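Local coordinates for protein FimX (Pseudomonas aeruginosa PAO1, PDB 3HV8), which carries an EAL domain, a barrel-like alpha/beta fold whose pocket holds the ligand C2E, at residues 222-227 with 244-249; 83-88 with 116-121; 31-36 with 53-58. All blocks are in the same frame, centred on the assembly; numbering follows the deposited sequence.

Interaction 1: residues 222-227 with 244-249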
loop_
_atom_site.group_PDB
_atom_site.type_symbol
_atom_site.label_atom_id
_atom_site.label_comp_id
_atom_site.label_asym_id
_atom_site.label_seq_id
_atom_site.Cartn_x
_atom_site.Cartn_y
_atom_site.Cartn_z
ATOM N N GLN A 222 15.538 -3.468 -10.961
ATOM C CA GLN A 222 15.378 -4.593 -10.042
ATOM C C GLN A 222 14.273 -4.349 -9.007
ATOM O O GLN A 222 14.336 -4.834 -7.881
ATOM C CB GLN A 222 16.709 -4.957 -9.386
ATOM C CG GLN A 222 17.657 -5.635 -10.371
ATOM C CD GLN A 222 19.085 -5.194 -10.202
ATOM O OE1 GLN A 222 19.864 -5.194 -11.158
ATOM N NE2 GLN A 222 19.438 -4.788 -8.989
ATOM N N LYS A 223 13.249 -3.615 -9.426
ATOM C CA LYS A 223 12.064 -3.402 -8.601
ATOM C C LYS A 223 10.953 -4.323 -9.058
ATOM O O LYS A 223 10.760 -4.526 -10.264
ATOM C CB LYS A 223 11.588 -1.962 -8.711
ATOM C CG LYS A 223 12.642 -0.901 -8.360
ATOM C CD LYS A 223 13.271 -1.161 -7.010
ATOM C CE LYS A 223 14.163 0.023 -6.604
ATOM N NZ LYS A 223 14.877 -0.253 -5.349
ATOM N N LEU A 224 10.239 -4.895 -8.100
ATOM C CA LEU A 224 9.060 -5.707 -8.406
ATOM C C LEU A 224 7.881 -4.828 -8.784
ATOM O O LEU A 224 7.458 -3.981 -8.000
ATOM C CB LEU A 224 8.677 -6.556 -7.201
ATOM C CG LEU A 224 9.783 -7.495 -6.707
ATOM C CD1 LEU A 224 9.545 -7.912 -5.274
ATOM C CD2 LEU A 224 9.825 -8.697 -7.626
ATOM N N SER A 225 7.335 -5.023 -9.976
ATOM C CA SER A 225 6.190 -4.233 -10.409
ATOM C C SER A 225 4.860 -4.806 -9.924
ATOM O O SER A 225 4.642 -6.020 -9.941
ATOM C CB SER A 225 6.177 -4.130 -11.935
ATOM O OG SER A 225 6.214 -5.423 -12.536
ATOM N N ILE A 226 3.985 -3.919 -9.468
ATOM C CA ILE A 226 2.606 -4.290 -9.159
ATOM C C ILE A 226 1.716 -3.404 -10.017
ATOM O O ILE A 226 1.851 -2.182 -10.007
ATOM C CB ILE A 226 2.247 -4.039 -7.678
ATOM C CG1 ILE A 226 3.220 -4.774 -6.747
ATOM C CG2 ILE A 226 0.802 -4.440 -7.439
ATOM C CD1 ILE A 226 3.074 -4.407 -5.253
ATOM N N VAL A 227 0.815 -4.011 -10.784
ATOM C CA VAL A 227 -0.108 -3.229 -11.594
ATOM C C VAL A 227 -1.524 -3.432 -11.104
ATOM O O VAL A 227 -2.048 -4.546 -11.129
ATOM C CB VAL A 227 -0.030 -3.609 -13.082
ATOM C CG1 VAL A 227 -0.956 -2.729 -13.890
ATOM C CG2 VAL A 227 1.398 -3.432 -13.578
ATOM N N ALA A 244 4.579 -7.835 -15.942
ATOM C CA ALA A 244 4.263 -7.406 -14.569
ATOM C C ALA A 244 4.527 -8.537 -13.573
ATOM O O ALA A 244 4.131 -9.690 -13.815
ATOM C CB ALA A 244 2.813 -6.988 -14.483
ATOM N N THR A 245 5.162 -8.242 -12.436
ATOM C CA THR A 245 5.393 -9.316 -11.466
ATOM C C THR A 245 4.169 -9.641 -10.601
ATOM O O THR A 245 4.015 -10.785 -10.161
ATOM C CB THR A 245 6.655 -9.132 -10.588
ATOM O OG1 THR A 245 6.790 -7.764 -10.242
ATOM C CG2 THR A 245 7.901 -9.555 -11.359
ATOM N N TYR A 246 3.317 -8.637 -10.368
ATOM C CA TYR A 246 2.097 -8.797 -9.600
ATOM C C TYR A 246 0.989 -7.955 -10.197
ATOM O O TYR A 246 1.247 -6.912 -10.814
ATOM C CB TYR A 246 2.258 -8.313 -8.143
ATOM C CG TYR A 246 3.342 -8.980 -7.337
ATOM C CD1 TYR A 246 3.054 -10.048 -6.500
ATOM C CD2 TYR A 246 4.648 -8.496 -7.364
ATOM C CE1 TYR A 246 4.053 -10.661 -5.747
ATOM C CE2 TYR A 246 5.644 -9.105 -6.627
ATOM C CZ TYR A 246 5.335 -10.169 -5.807
ATOM O OH TYR A 246 6.325 -10.773 -5.050
ATOM N N ILE A 247 -0.241 -8.425 -9.995
ATOM C CA ILE A 247 -1.421 -7.663 -10.374
ATOM C C ILE A 247 -2.468 -7.636 -9.257
ATOM O O ILE A 247 -2.441 -8.442 -8.320
ATOM C CB ILE A 247 -2.039 -8.197 -11.696
ATOM C CG1 ILE A 247 -2.406 -9.674 -11.545
ATOM C CG2 ILE A 247 -1.094 -7.931 -12.873
ATOM C CD1 ILE A 247 -3.157 -10.236 -12.770
ATOM N N GLN A 248 -3.383 -6.677 -9.358
ATOM C CA GLN A 248 -4.433 -6.491 -8.383
ATOM C C GLN A 248 -5.609 -5.831 -9.099
ATOM O O GLN A 248 -5.413 -5.074 -10.060
ATOM C CB GLN A 248 -3.933 -5.569 -7.264
ATOM C CG GLN A 248 -4.841 -5.514 -6.054
ATOM C CD GLN A 248 -4.500 -4.345 -5.155
ATOM O OE1 GLN A 248 -4.316 -3.226 -5.624
ATOM N NE2 GLN A 248 -4.430 -4.599 -3.864
ATOM N N GLY A 249 -6.820 -6.113 -8.626
ATOM C CA GLY A 249 -7.988 -5.451 -9.179
ATOM C C GLY A 249 -9.275 -6.172 -8.873
ATOM O O GLY A 249 -9.270 -7.305 -8.392
#

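Interaction 2: residues 83-88 with 116-121. With C2E (9,9'-[(2R,3R,3aS,5S,7aR,9R,10R,10aS,12S,14aR)-3,5,10,12-tetrahydroxy-5,12-dioxidooctahydro-2H,7H-difuro[3,2-d:3',2'-j][1,3,7,9,2,8]tetraoxadiphosphacyclododecine-2,9-diyl]bis(2-amino-1,9-dihydro-6H-purin-6-one)), chain B.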
loop_
_atom_site.group_PDB
_atom_site.type_symbol
_atom_site.label_atom_id
_atom_site.label_comp_id
_atom_site.label_asym_id
_atom_site.label_seq_id
_atom_site.Cartn_x
_atom_site.Cartn_y
_atom_site.Cartn_z
ATOM N N ILE A 83 -4.324 7.438 13.375
ATOM C CA ILE A 83 -5.008 6.513 12.485
ATOM C C ILE A 83 -4.039 5.477 11.917
ATOM O O ILE A 83 -4.328 4.275 11.913
ATOM C CB ILE A 83 -5.731 7.269 11.340
ATOM C CG1 ILE A 83 -6.947 8.017 11.901
ATOM C CG2 ILE A 83 -6.113 6.314 10.220
ATOM C CD1 ILE A 83 -7.649 8.910 10.881
ATOM N N ASP A 84 -2.873 5.929 11.469
ATOM C CA ASP A 84 -1.879 4.995 10.954
ATOM C C ASP A 84 -1.439 3.986 12.027
ATOM O O ASP A 84 -1.287 2.805 11.732
ATOM C CB ASP A 84 -0.658 5.742 10.389
ATOM C CG ASP A 84 -0.924 6.380 9.029
ATOM O OD1 ASP A 84 -1.942 6.052 8.371
ATOM O OD2 ASP A 84 -0.099 7.220 8.630
ATOM N N ARG A 85 -1.250 4.433 13.267
ATOM C CA ARG A 85 -0.858 3.492 14.317
ATOM C C ARG A 85 -1.961 2.463 14.558
ATOM O O ARG A 85 -1.662 1.294 14.798
ATOM C CB ARG A 85 -0.538 4.205 15.638
ATOM C CG ARG A 85 0.519 5.313 15.559
ATOM C CD ARG A 85 1.933 4.820 15.315
ATOM N NE ARG A 85 2.914 5.918 15.365
ATOM C CZ ARG A 85 3.572 6.297 16.462
ATOM N NH1 ARG A 85 4.439 7.305 16.409
ATOM N NH2 ARG A 85 3.366 5.672 17.617
ATOM N N TRP A 86 -3.228 2.884 14.489
ATOM C CA TRP A 86 -4.352 1.953 14.657
ATOM C C TRP A 86 -4.300 0.891 13.554
ATOM O O TRP A 86 -4.440 -0.306 13.812
ATOM C CB TRP A 86 -5.702 2.701 14.617
ATOM C CG TRP A 86 -6.855 1.841 15.007
ATOM C CD1 TRP A 86 -7.416 1.749 16.263
ATOM C CD2 TRP A 86 -7.591 0.937 14.176
ATOM N NE1 TRP A 86 -8.442 0.848 16.249
ATOM C CE2 TRP A 86 -8.569 0.318 14.993
ATOM C CE3 TRP A 86 -7.511 0.568 12.826
ATOM C CZ2 TRP A 86 -9.471 -0.632 14.500
ATOM C CZ3 TRP A 86 -8.406 -0.377 12.336
ATOM C CH2 TRP A 86 -9.370 -0.972 13.176
ATOM N N VAL A 87 -4.077 1.325 12.318
ATOM C CA VAL A 87 -4.035 0.395 11.207
ATOM C C VAL A 87 -2.874 -0.569 11.345
ATOM O O VAL A 87 -3.043 -1.772 11.176
ATOM C CB VAL A 87 -3.931 1.145 9.864
ATOM C CG1 VAL A 87 -3.650 0.155 8.721
ATOM C CG2 VAL A 87 -5.213 1.965 9.591
ATOM N N ILE A 88 -1.698 -0.033 11.669
ATOM C CA ILE A 88 -0.496 -0.850 11.783
ATOM C C ILE A 88 -0.631 -1.827 12.942
ATOM O O ILE A 88 -0.309 -2.998 12.805
ATOM C CB ILE A 88 0.751 0.013 11.980
ATOM C CG1 ILE A 88 0.986 0.889 10.736
ATOM C CG2 ILE A 88 1.985 -0.855 12.262
ATOM C CD1 ILE A 88 1.972 2.026 10.976
ATOM N N LEU A 116 5.172 9.808 7.671
ATOM C CA LEU A 116 6.512 9.966 7.102
ATOM C C LEU A 116 7.326 10.935 7.934
ATOM O O LEU A 116 8.521 10.738 8.156
ATOM C CB LEU A 116 6.450 10.499 5.675
ATOM C CG LEU A 116 5.898 9.558 4.625
ATOM C CD1 LEU A 116 5.889 10.234 3.258
ATOM C CD2 LEU A 116 6.726 8.280 4.587
ATOM N N GLN A 117 6.666 11.993 8.386
ATOM C CA GLN A 117 7.352 13.053 9.115
ATOM C C GLN A 117 7.509 12.802 10.619
ATOM O O GLN A 117 8.054 13.637 11.341
ATOM C CB GLN A 117 6.606 14.367 8.896
ATOM C CG GLN A 117 6.572 14.801 7.447
ATOM C CD GLN A 117 5.788 16.078 7.262
ATOM O OE1 GLN A 117 4.562 16.055 7.177
ATOM N NE2 GLN A 117 6.491 17.206 7.203
ATOM N N ASP A 118 7.026 11.657 11.090
ATOM C CA ASP A 118 6.917 11.379 12.525
ATOM C C ASP A 118 8.162 10.642 13.003
ATOM O O ASP A 118 8.330 9.466 12.713
ATOM C CB ASP A 118 5.669 10.520 12.748
ATOM C CG ASP A 118 5.391 10.224 14.211
ATOM O OD1 ASP A 118 4.354 9.571 14.480
ATOM O OD2 ASP A 118 6.186 10.631 15.090
ATOM N N PRO A 119 9.048 11.333 13.745
ATOM C CA PRO A 119 10.279 10.693 14.224
ATOM C C PRO A 119 9.994 9.581 15.234
ATOM O O PRO A 119 10.871 8.778 15.536
ATOM C CB PRO A 119 11.010 11.852 14.913
ATOM C CG PRO A 119 9.910 12.787 15.306
ATOM C CD PRO A 119 9.002 12.755 14.119
ATOM N N GLY A 120 8.772 9.521 15.750
ATOM C CA GLY A 120 8.423 8.478 16.697
ATOM C C GLY A 120 7.955 7.169 16.076
ATOM O O GLY A 120 7.802 6.167 16.768
ATOM N N LEU A 121 7.724 7.176 14.763
ATOM C CA LEU A 121 7.152 6.006 14.118
ATOM C C LEU A 121 8.083 4.793 14.200
ATOM O O LEU A 121 7.669 3.712 14.615
ATOM C CB LEU A 121 6.774 6.317 12.664
ATOM C CG LEU A 121 6.308 5.093 11.860
ATOM C CD1 LEU A 121 5.052 4.478 12.452
ATOM C CD2 LEU A 121 6.098 5.444 10.383
HETATM P P1 C2E B . -5.100 3.835 -3.330
HETATM O O2P C2E B . -3.651 3.561 -3.946
HETATM O O1P C2E B . -5.850 4.589 -4.354
HETATM O "O5'" C2E B . -5.980 2.527 -3.100
HETATM C "C5'" C2E B . -6.662 1.976 -4.243
HETATM C "C4'" C2E B . -8.137 2.417 -4.358
HETATM O "O4'" C2E B . -8.733 1.745 -5.493
HETATM C "C3'" C2E B . -8.835 1.843 -3.132
HETATM O "O3'" C2E B . -9.841 2.765 -2.684
HETATM C "C2'" C2E B . -9.422 0.498 -3.620
HETATM O "O2'" C2E B . -10.595 0.106 -2.932
HETATM C "C1'" C2E B . -9.743 0.838 -5.075
HETATM N N9 C2E B . -9.753 -0.299 -5.983
HETATM C C8 C2E B . -9.202 -1.541 -5.770
HETATM N N7 C2E B . -9.254 -2.241 -6.881
HETATM C C5 C2E B . -9.859 -1.485 -7.844
HETATM C C6 C2E B . -10.188 -1.715 -9.199
HETATM O O6 C2E B . -9.897 -2.755 -9.792
HETATM N N1 C2E B . -10.817 -0.721 -9.842
HETATM C C2 C2E B . -11.129 0.453 -9.230
HETATM N N2 C2E B . -11.768 1.424 -9.956
HETATM N N3 C2E B . -10.829 0.680 -7.972
HETATM C C4 C2E B . -10.194 -0.260 -7.270
HETATM P P11 C2E B . -9.915 3.050 -1.102
HETATM O O21 C2E B . -11.129 4.019 -0.851
HETATM O O11 C2E B . -9.941 1.789 -0.335
HETATM O O5A C2E B . -8.539 3.763 -0.766
HETATM C C5A C2E B . -8.245 5.028 -1.375
HETATM C C4A C2E B . -6.962 5.619 -0.795
HETATM O O4A C2E B . -7.133 5.827 0.615
HETATM C C3A C2E B . -5.733 4.716 -0.912
HETATM O O3A C2E B . -5.045 4.880 -2.146
HETATM C C2A C2E B . -4.848 5.299 0.192
HETATM O O2A C2E B . -4.262 6.540 -0.241
HETATM C C1A C2E B . -5.885 5.666 1.259
HETATM N N91 C2E B . -5.987 4.568 2.212
HETATM C C81 C2E B . -6.805 3.475 2.173
HETATM N N71 C2E B . -6.572 2.745 3.229
HETATM C C51 C2E B . -5.652 3.364 4.027
HETATM C C61 C2E B . -5.047 3.095 5.272
HETATM O O61 C2E B . -5.218 2.039 5.894
HETATM N N11 C2E B . -4.165 4.028 5.717
HETATM C C21 C2E B . -3.869 5.170 5.023
HETATM N N21 C2E B . -2.938 6.035 5.523
HETATM N N31 C2E B . -4.401 5.422 3.855
HETATM C C41 C2E B . -5.290 4.548 3.369
HETATM O O HOH W 1 3.074 7.453 12.913
#

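Interaction 3: residues 31-36 with 53-58. With C2E (9,9'-[(2R,3R,3aS,5S,7aR,9R,10R,10aS,12S,14aR)-3,5,10,12-tetrahydroxy-5,12-dioxidooctahydro-2H,7H-difuro[3,2-d:3',2'-j][1,3,7,9,2,8]tetraoxadiphosphacyclododecine-2,9-diyl]bis(2-amino-1,9-dihydro-6H-purin-6-one)), chain B.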
loop_
_atom_site.group_PDB
_atom_site.type_symbol
_atom_site.label_atom_id
_atom_site.label_comp_id
_atom_site.label_asym_id
_atom_site.label_seq_id
_atom_site.Cartn_x
_atom_site.Cartn_y
_atom_site.Cartn_z
ATOM N N ASN A 31 -12.426 1.382 18.527
ATOM C CA ASN A 31 -12.290 0.431 17.410
ATOM C C ASN A 31 -13.365 0.603 16.340
ATOM O O ASN A 31 -13.787 -0.368 15.724
ATOM C CB ASN A 31 -12.304 -1.039 17.877
ATOM C CG ASN A 31 -10.977 -1.489 18.448
ATOM O OD1 ASN A 31 -9.925 -0.971 18.097
ATOM N ND2 ASN A 31 -11.026 -2.466 19.347
ATOM N N SER A 32 -13.796 1.847 16.114
ATOM C CA SER A 32 -14.845 2.090 15.132
ATOM C C SER A 32 -14.257 2.294 13.742
ATOM O O SER A 32 -14.611 3.239 13.027
ATOM C CB SER A 32 -15.728 3.268 15.524
ATOM O OG SER A 32 -16.966 3.188 14.835
ATOM N N PHE A 33 -13.351 1.394 13.393
ATOM C CA PHE A 33 -12.767 1.285 12.054
ATOM C C PHE A 33 -12.811 -0.179 11.655
ATOM O O PHE A 33 -12.923 -1.080 12.506
ATOM C CB PHE A 33 -11.304 1.743 12.025
ATOM C CG PHE A 33 -11.107 3.213 12.260
ATOM C CD1 PHE A 33 -11.181 4.116 11.206
ATOM C CD2 PHE A 33 -10.827 3.700 13.534
ATOM C CE1 PHE A 33 -10.984 5.458 11.414
ATOM C CE2 PHE A 33 -10.630 5.051 13.745
ATOM C CZ PHE A 33 -10.706 5.940 12.671
ATOM N N ARG A 34 -12.688 -0.440 10.363
ATOM C CA ARG A 34 -12.617 -1.806 9.886
ATOM C C ARG A 34 -11.509 -1.897 8.841
ATOM O O ARG A 34 -11.383 -1.014 7.987
ATOM C CB ARG A 34 -13.948 -2.209 9.275
ATOM C CG ARG A 34 -13.942 -3.573 8.603
ATOM C CD ARG A 34 -15.345 -3.967 8.167
ATOM N NE ARG A 34 -16.247 -4.041 9.313
ATOM C CZ ARG A 34 -17.559 -3.838 9.252
ATOM N NH1 ARG A 34 -18.290 -3.929 10.356
ATOM N NH2 ARG A 34 -18.138 -3.543 8.095
ATOM N N LEU A 35 -10.708 -2.957 8.903
ATOM C CA LEU A 35 -9.743 -3.242 7.845
ATOM C C LEU A 35 -10.345 -4.170 6.797
ATOM O O LEU A 35 -10.963 -5.197 7.127
ATOM C CB LEU A 35 -8.483 -3.880 8.421
ATOM C CG LEU A 35 -7.741 -3.045 9.459
ATOM C CD1 LEU A 35 -6.480 -3.736 9.933
ATOM C CD2 LEU A 35 -7.424 -1.657 8.904
ATOM N N LEU A 36 -10.155 -3.814 5.527
ATOM C CA LEU A 36 -10.437 -4.708 4.419
ATOM C C LEU A 36 -9.107 -5.127 3.783
ATOM O O LEU A 36 -8.079 -4.460 3.963
ATOM C CB LEU A 36 -11.312 -4.018 3.373
ATOM C CG LEU A 36 -12.586 -3.348 3.892
ATOM C CD1 LEU A 36 -13.321 -2.698 2.711
ATOM C CD2 LEU A 36 -13.477 -4.371 4.616
ATOM N N VAL A 53 -3.931 -3.849 2.744
ATOM C CA VAL A 53 -4.857 -3.407 3.780
ATOM C C VAL A 53 -5.478 -2.054 3.386
ATOM O O VAL A 53 -4.772 -1.121 2.994
ATOM C CB VAL A 53 -4.124 -3.265 5.123
ATOM C CG1 VAL A 53 -5.051 -2.722 6.197
ATOM C CG2 VAL A 53 -3.528 -4.626 5.550
ATOM N N LEU A 54 -6.801 -1.972 3.461
ATOM C CA LEU A 54 -7.535 -0.746 3.152
ATOM C C LEU A 54 -8.463 -0.404 4.301
ATOM O O LEU A 54 -9.144 -1.283 4.848
ATOM C CB LEU A 54 -8.331 -0.899 1.857
ATOM C CG LEU A 54 -7.478 -1.155 0.610
ATOM C CD1 LEU A 54 -8.316 -1.683 -0.543
ATOM C CD2 LEU A 54 -6.709 0.089 0.190
ATOM N N LEU A 55 -8.492 0.866 4.671
ATOM C CA LEU A 55 -9.198 1.310 5.878
ATOM C C LEU A 55 -10.611 1.823 5.617
ATOM O O LEU A 55 -10.839 2.555 4.666
ATOM C CB LEU A 55 -8.410 2.444 6.526
ATOM C CG LEU A 55 -9.023 2.999 7.812
ATOM C CD1 LEU A 55 -9.041 1.931 8.897
ATOM C CD2 LEU A 55 -8.242 4.210 8.266
ATOM N N ARG A 56 -11.560 1.446 6.465
ATOM C CA ARG A 56 -12.879 2.064 6.431
ATOM C C ARG A 56 -13.208 2.571 7.825
ATOM O O ARG A 56 -12.931 1.904 8.818
ATOM C CB ARG A 56 -13.954 1.064 6.003
ATOM C CG ARG A 56 -13.728 0.430 4.643
ATOM C CD ARG A 56 -13.875 1.477 3.539
ATOM N NE ARG A 56 -13.704 0.914 2.202
ATOM C CZ ARG A 56 -12.574 0.978 1.499
ATOM N NH1 ARG A 56 -11.499 1.563 2.025
ATOM N NH2 ARG A 56 -12.517 0.436 0.284
ATOM N N LEU A 57 -13.769 3.768 7.909
ATOM C CA LEU A 57 -14.317 4.263 9.166
ATOM C C LEU A 57 -15.716 3.661 9.333
ATOM O O LEU A 57 -16.440 3.496 8.362
ATOM C CB LEU A 57 -14.371 5.789 9.138
ATOM C CG LEU A 57 -15.264 6.497 10.158
ATOM C CD1 LEU A 57 -14.692 6.368 11.556
ATOM C CD2 LEU A 57 -15.413 7.982 9.780
ATOM N N LEU A 58 -16.083 3.296 10.560
ATOM C CA LEU A 58 -17.445 2.817 10.792
ATOM C C LEU A 58 -18.184 3.961 11.457
ATOM O O LEU A 58 -17.790 4.416 12.526
ATOM C CB LEU A 58 -17.442 1.562 11.671
ATOM C CG LEU A 58 -16.734 0.327 11.096
ATOM C CD1 LEU A 58 -16.741 -0.775 12.155
ATOM C CD2 LEU A 58 -17.366 -0.171 9.805
HETATM P P1 C2E B . -5.100 3.835 -3.330
HETATM O O2P C2E B . -3.651 3.561 -3.946
HETATM O O1P C2E B . -5.850 4.589 -4.354
HETATM O "O5'" C2E B . -5.980 2.527 -3.100
HETATM C "C5'" C2E B . -6.662 1.976 -4.243
HETATM C "C4'" C2E B . -8.137 2.417 -4.358
HETATM O "O4'" C2E B . -8.733 1.745 -5.493
HETATM C "C3'" C2E B . -8.835 1.843 -3.132
HETATM O "O3'" C2E B . -9.841 2.765 -2.684
HETATM C "C2'" C2E B . -9.422 0.498 -3.620
HETATM O "O2'" C2E B . -10.595 0.106 -2.932
HETATM C "C1'" C2E B . -9.743 0.838 -5.075
HETATM N N9 C2E B . -9.753 -0.299 -5.983
HETATM C C8 C2E B . -9.202 -1.541 -5.770
HETATM N N7 C2E B . -9.254 -2.241 -6.881
HETATM C C5 C2E B . -9.859 -1.485 -7.844
HETATM C C6 C2E B . -10.188 -1.715 -9.199
HETATM O O6 C2E B . -9.897 -2.755 -9.792
HETATM N N1 C2E B . -10.817 -0.721 -9.842
HETATM C C2 C2E B . -11.129 0.453 -9.230
HETATM N N2 C2E B . -11.768 1.424 -9.956
HETATM N N3 C2E B . -10.829 0.680 -7.972
HETATM C C4 C2E B . -10.194 -0.260 -7.270
HETATM P P11 C2E B . -9.915 3.050 -1.102
HETATM O O21 C2E B . -11.129 4.019 -0.851
HETATM O O11 C2E B . -9.941 1.789 -0.335
HETATM O O5A C2E B . -8.539 3.763 -0.766
HETATM C C5A C2E B . -8.245 5.028 -1.375
HETATM C C4A C2E B . -6.962 5.619 -0.795
HETATM O O4A C2E B . -7.133 5.827 0.615
HETATM C C3A C2E B . -5.733 4.716 -0.912
HETATM O O3A C2E B . -5.045 4.880 -2.146
HETATM C C2A C2E B . -4.848 5.299 0.192
HETATM O O2A C2E B . -4.262 6.540 -0.241
HETATM C C1A C2E B . -5.885 5.666 1.259
HETATM N N91 C2E B . -5.987 4.568 2.212
HETATM C C81 C2E B . -6.805 3.475 2.173
HETATM N N71 C2E B . -6.572 2.745 3.229
HETATM C C51 C2E B . -5.652 3.364 4.027
HETATM C C61 C2E B . -5.047 3.095 5.272
HETATM O O61 C2E B . -5.218 2.039 5.894
HETATM N N11 C2E B . -4.165 4.028 5.717
HETATM C C21 C2E B . -3.869 5.170 5.023
HETATM N N21 C2E B . -2.938 6.035 5.523
HETATM N N31 C2E B . -4.401 5.422 3.855
HETATM C C41 C2E B . -5.290 4.548 3.369
#

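Interaction 1: residues 222-227 with 244-249
The phenol ring of Tyr246 is met at its edge, in the ring plane, by the carbonyl oxygen of Ser225, while CB of Leu224 also lies near that plane, 4.0 Å from Tyr246 CE2. Ile226 CG1 reaches the same side chain obliquely, close to Tyr246 CB and CD2. This contact joins the two strands of a beta-alpha-beta unit in the EAL domain: strand 224-227 and strand 246-247 run parallel, and helix 233-242 makes the crossover between them. The bridges pair Ile226 with Tyr246 on the face where both touch Val40 of strand 33-42, and Val227 with Ile247 on the other, where Leu239 of the crossover helix covers both. Tyr246 O accepts from Val227 N at 2.9 Å in a fairly straight bond (163° at the hydrogen), with the donor lying above the carbonyl plane. Gln248 N donates to Val227 O at 3.1 Å; the next residue, Gly249, touches C2E. Val227 CG2 sits 3.9 Å from Ala244 CB, an apolar contact where the second segment begins. At that same end two side-chain hydrogen bonds supplement the backbone ladder. Ser225 OG stands between its own N and carbonyl carbon (chi1 55°), so that it accepts from Thr245 N at 3.0 Å; His219 is its second partner. Two donors grip Ser225 O: Tyr246 N nearly along the C=O axis, and Thr245 OG1 in the carbonyl plane on a lone pair, at 2.8 Å.

Interaction 2: residues 83-88 with 116-121
From CB, the chain of Arg85 in helix 80-96 sets out with CG anti to the carbonyl carbon, beside the backbone N. It bends at chi2 (-70°) and then runs extended through chi3, which carries the guanidinium across to the turn at 118-121. Along the way the side chain slides past Leu121 in the opposite direction, and NE comes 3.9 Å from Leu121 CD1. The same NE gives its hydrogen to a water at 2.9 Å, which lies at the guanidinium edge and in turn donates to Asp118 OD1. At the tip, NH1 forms a salt bridge with Asp118 OD1 at 3.0 Å. One carboxylate oxygen is thus gripped twice, directly by NH1 and through the water by NE. The two groups meet tip to tip with their planes 19° apart, but the bond is not straight (146° at the hydrogen), and NH1 approaches OD1 from above the carboxylate plane. NH1 also passes 3.5 Å from Gly120 C.

Asp118 CG is anti to its backbone N, and its other oxygen, OD2, accepts from Gly120 N at 2.9 Å. This capping bond lies within the type I turn Asp118-Leu121, which Leu121 N closes by donating to Asp118 O and which leads into helix 121-132. The aspartate therefore serves the turn and the arginine at once, and the nearby positive charge would be expected to favour its ionised form. The apolar part of the contact is Ile88 CD1 against Leu121 CD1 at 4.2 Å.

Asp84, next to Arg85 in the helix, uses OD1 to accept from N21 of C2E, while Ser112 and Ser115 hold OD2. Trp124 adds a cation-pi contact to Arg85, Leu158 of helix 152-164 touches Leu121, and Val87 of helix 80-96 lies against Val53 and Leu55 of strand 49-58.

Interaction 3: residues 31-36 with 53-58
Arg56 and Leu55 give this hairpin's polar contacts to C2E. The guanidinium of Arg56 grips phosphate oxygen O11 with two nitrogens, NH1 at 2.8 Å from O11 and NH2 at 3.0 Å from it. From the backbone, Leu55 N donates to C2E N71 in a nearly straight bond (164°), and Leu54 CD2 lies 3.7 Å from O11. Arg56 is bent at chi2 (-68°), and NH1 also donates to the carbonyl of Leu55, which fixes the group's rotation; Leu36 CD1 lies over one guanidinium face.

The next shell is the neighbouring strand. Arg34 and Arg56 form a hydrogen-bonded antiparallel pair through Arg34 N to Arg56 O and Arg56 N to Arg34 O, and Leu36 pairs likewise with Leu54. The axes of strand segments 33-36 and 53-58 approach to 4.6 Å, with N-to-C directions 153° apart. At the far end, Ser32 OG donates to Leu58 O at 2.7 Å. Leu58 CD2 sits 3.7 Å above the centre of the Arg34 guanidinium, which is salt-bridged to Glu64.

On the face carrying Phe33, Leu35, Leu55 and Leu57, Leu57 CD1 makes an off-centre CH-pi contact with the Phe33 ring; Leu35 CD2 also meets Val53 CG1 at 3.8 Å, and helix 80-96 covers Leu35, Val53 and Leu55. The whole is an antiparallel beta hairpin of the EAL domain, one of whose strands forms a wall of the C2E pocket.

How the interactions relate
From the N terminus, the chain first closes interaction 3, a hairpin whose 16 intervening residues contain no helix. Interaction 2 follows, spanning 27 residues that include strand 105-110, and interaction 1 comes last, around helix 233-242. The three are in series; none nests in or crosses another. Interactions 2 and 3 touch: Trp86 NE1 lies 3.0 Å from Asn31 OD1, and Ile83 CG2 packs on Leu55 CD2 at 3.6 Å. All three have residues in the C2E pocket, interaction 1 through Gly249. Interaction 1 lies on the opposite side of the chain's centre from the other two, about 25 Å from interaction 3 between centres, yet the same sheet joins them, since strands 246-247 and 33-42 are neighbours in it.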